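Local structure of calcium homeostasis modulator protein 5 (Homo sapiens, 7D61) at residues V61-G66 and V109-W114. The protein assembles into cone-shaped undecameric channels of the membrane, probably with a large pore, whose gating and ion conductance are likely regulated by lipids. Sequence-based numbering, arbitrary orientation.
Sequences VLLILG and VAPVMW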
ATOM      1  N   VAL A  61       5.324  24.123  41.316  1.00 37.14           N
ATOM      2  CA  VAL A  61       6.297  23.205  40.734  1.00 37.14           C
ATOM      3  C   VAL A  61       6.886  23.796  39.458  1.00 37.14           C
ATOM      4  O   VAL A  61       8.094  23.697  39.212  1.00 37.14           O
ATOM      5  CB  VAL A  61       5.634  21.835  40.492  1.00 37.14           C
ATOM      6  CG1 VAL A  61       6.533  20.904  39.696  1.00 37.14           C
ATOM      7  CG2 VAL A  61       5.257  21.196  41.813  1.00 37.14           C
ATOM      8  N   LEU A  62       6.058  24.467  38.655  1.00 36.32           N
ATOM      9  CA  LEU A  62       6.534  25.052  37.406  1.00 36.32           C
ATOM     10  C   LEU A  62       7.365  26.308  37.626  1.00 36.32           C
ATOM     11  O   LEU A  62       8.069  26.737  36.707  1.00 36.32           O
ATOM     12  CB  LEU A  62       5.353  25.373  36.493  1.00 36.32           C
ATOM     13  CG  LEU A  62       4.598  24.186  35.899  1.00 36.32           C
ATOM     14  CD1 LEU A  62       3.279  24.644  35.308  1.00 36.32           C
ATOM     15  CD2 LEU A  62       5.441  23.492  34.851  1.00 36.32           C
ATOM     16  N   LEU A  63       7.299  26.910  38.812  1.00 38.61           N
ATOM     17  CA  LEU A  63       8.172  28.034  39.126  1.00 38.61           C
ATOM     18  C   LEU A  63       9.568  27.555  39.500  1.00 38.61           C
ATOM     19  O   LEU A  63      10.566  28.160  39.096  1.00 38.61           O
ATOM     20  CB  LEU A  63       7.566  28.863  40.258  1.00 38.61           C
ATOM     21  CG  LEU A  63       8.414  29.992  40.839  1.00 38.61           C
ATOM     22  CD1 LEU A  63       8.285  31.235  39.990  1.00 38.61           C
ATOM     23  CD2 LEU A  63       8.014  30.277  42.271  1.00 38.61           C
ATOM     24  N   ILE A  64       9.650  26.462  40.260  1.00 40.51           N
ATOM     25  CA  ILE A  64      10.935  25.903  40.662  1.00 40.51           C
ATOM     26  C   ILE A  64      11.625  25.243  39.473  1.00 40.51           C
ATOM     27  O   ILE A  64      12.849  25.350  39.316  1.00 40.51           O
ATOM     28  CB  ILE A  64      10.706  24.941  41.847  1.00 40.51           C
ATOM     29  CG1 ILE A  64      10.664  25.728  43.156  1.00 40.51           C
ATOM     30  CG2 ILE A  64      11.748  23.832  41.924  1.00 40.51           C
ATOM     31  CD1 ILE A  64      10.232  24.908  44.334  1.00 40.51           C
ATOM     32  N   LEU A  65      10.850  24.619  38.582  1.00 43.03           N
ATOM     33  CA  LEU A  65      11.393  24.008  37.373  1.00 43.03           C
ATOM     34  C   LEU A  65      11.954  25.040  36.400  1.00 43.03           C
ATOM     35  O   LEU A  65      12.823  24.704  35.589  1.00 43.03           O
ATOM     36  CB  LEU A  65      10.302  23.172  36.694  1.00 43.03           C
ATOM     37  CG  LEU A  65      10.621  22.297  35.482  1.00 43.03           C
ATOM     38  CD1 LEU A  65      11.612  21.215  35.861  1.00 43.03           C
ATOM     39  CD2 LEU A  65       9.353  21.687  34.916  1.00 43.03           C
ATOM     40  N   GLY A  66      11.508  26.292  36.481  1.00 46.73           N
ATOM     41  CA  GLY A  66      12.070  27.337  35.652  1.00 46.73           C
ATOM     42  C   GLY A  66      13.354  27.939  36.173  1.00 46.73           C
ATOM     43  O   GLY A  66      14.020  28.670  35.435  1.00 46.73           O
ATOM     44  N   VAL A 109       6.354  32.806  33.676  1.00 46.37           N
ATOM     45  CA  VAL A 109       5.464  32.725  32.522  1.00 46.37           C
ATOM     46  C   VAL A 109       4.573  31.492  32.613  1.00 46.37           C
ATOM     47  O   VAL A 109       3.350  31.579  32.459  1.00 46.37           O
ATOM     48  CB  VAL A 109       6.289  32.740  31.221  1.00 46.37           C
ATOM     49  CG1 VAL A 109       5.434  32.355  30.026  1.00 46.37           C
ATOM     50  CG2 VAL A 109       6.915  34.105  31.013  1.00 46.37           C
ATOM     51  N   ALA A 110       5.167  30.334  32.877  1.00 44.06           N
ATOM     52  CA  ALA A 110       4.429  29.077  32.987  1.00 44.06           C
ATOM     53  C   ALA A 110       3.536  28.956  34.231  1.00 44.06           C
ATOM     54  O   ALA A 110       2.516  28.259  34.146  1.00 44.06           O
ATOM     55  CB  ALA A 110       5.401  27.894  32.905  1.00 44.06           C
ATOM     56  N   PRO A 111       3.857  29.549  35.400  1.00 40.53           N
ATOM     57  CA  PRO A 111       2.810  29.659  36.435  1.00 40.53           C
ATOM     58  C   PRO A 111       1.600  30.486  36.029  1.00 40.53           C
ATOM     59  O   PRO A 111       0.476  30.133  36.402  1.00 40.53           O
ATOM     60  CB  PRO A 111       3.552  30.305  37.609  1.00 40.53           C
ATOM     61  CG  PRO A 111       4.897  29.819  37.491  1.00 40.53           C
ATOM     62  CD  PRO A 111       5.192  29.666  36.030  1.00 40.53           C
ATOM     63  N   VAL A 112       1.794  31.582  35.293  1.00 41.53           N
ATOM     64  CA  VAL A 112       0.668  32.429  34.905  1.00 41.53           C
ATOM     65  C   VAL A 112      -0.185  31.733  33.850  1.00 41.53           C
ATOM     66  O   VAL A 112      -1.420  31.775  33.903  1.00 41.53           O
ATOM     67  CB  VAL A 112       1.184  33.805  34.436  1.00 41.53           C
ATOM     68  CG1 VAL A 112       0.105  34.601  33.721  1.00 41.53           C
ATOM     69  CG2 VAL A 112       1.678  34.598  35.626  1.00 41.53           C
ATOM     70  N   MET A 113       0.448  31.018  32.923  1.00 48.03           N
ATOM     71  CA  MET A 113      -0.304  30.266  31.929  1.00 48.03           C
ATOM     72  C   MET A 113      -0.939  28.997  32.488  1.00 48.03           C
ATOM     73  O   MET A 113      -1.721  28.359  31.778  1.00 48.03           O
ATOM     74  CB  MET A 113       0.593  29.905  30.745  1.00 48.03           C
ATOM     75  CG  MET A 113       1.068  31.107  29.949  1.00 48.03           C
ATOM     76  SD  MET A 113       1.799  30.671  28.360  1.00 48.03           S
ATOM     77  CE  MET A 113       2.655  29.160  28.779  1.00 48.03           C
ATOM     78  N   TRP A 114      -0.623  28.606  33.723  1.00 42.50           N
ATOM     79  CA  TRP A 114      -1.370  27.533  34.368  1.00 42.50           C
ATOM     80  C   TRP A 114      -2.619  28.074  35.048  1.00 42.50           C
ATOM     81  O   TRP A 114      -3.703  27.496  34.920  1.00 42.50           O
ATOM     82  CB  TRP A 114      -0.493  26.795  35.382  1.00 42.50           C
ATOM     83  CG  TRP A 114      -1.284  25.921  36.317  1.00 42.50           C
ATOM     84  CD1 TRP A 114      -1.603  26.184  37.618  1.00 42.50           C
ATOM     85  CD2 TRP A 114      -1.871  24.652  36.012  1.00 42.50           C
ATOM     86  NE1 TRP A 114      -2.344  25.156  38.142  1.00 42.50           N
ATOM     87  CE2 TRP A 114      -2.523  24.203  37.175  1.00 42.50           C
ATOM     88  CE3 TRP A 114      -1.904  23.850  34.868  1.00 42.50           C
ATOM     89  CZ2 TRP A 114      -3.200  22.990  37.228  1.00 42.50           C
ATOM     90  CZ3 TRP A 114      -2.576  22.646  34.923  1.00 42.50           C
ATOM     91  CH2 TRP A 114      -3.214  22.228  36.093  1.00 42.50           C
TER
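L62 reaches from transmembrane helix S2 onto A110, P111 and W114 of S3, in an antiparallel helix pair whose segment axes approach to 8.4 Å at 161°. Its CB lies 4.4 Å from A110 CB and 4.3 Å from P111 CD. With CG anti to its own carbonyl carbon (chi1 -69°) and CD1 anti to CA (chi2 166°), CD1 is carried toward the C-terminal end of the S3 segment, 3.9 Å from A110 O and 4.3 Å from W114 CB. P111 lies opposite L62 in the register, and the CG-CD side of its ring rests on S2: CG is 4.0 Å from both L63 CB and L63 N, and CD lies 4.2 Å from L62 O, to the side of that carbonyl. The L63 side chain contributes chiefly its CB. The two segments meet by van der Waals contact, without a hydrogen bond, inside the four-helix transmembrane subunit. Beyond this layer, V61 packs on I187 and I64 on S191 of a neighbouring subunit, while L65 touches a bound dioctanoyl phosphatidic acid. S1 packs against the S3 segment through M23, which meets A110 and M113. The W114 indole leads off from the segment contact, touching T27 and E31 of S1 and P58 and A59 of S2, and its NE1 ties S3 to S2 by a hydrogen bond to L55 O.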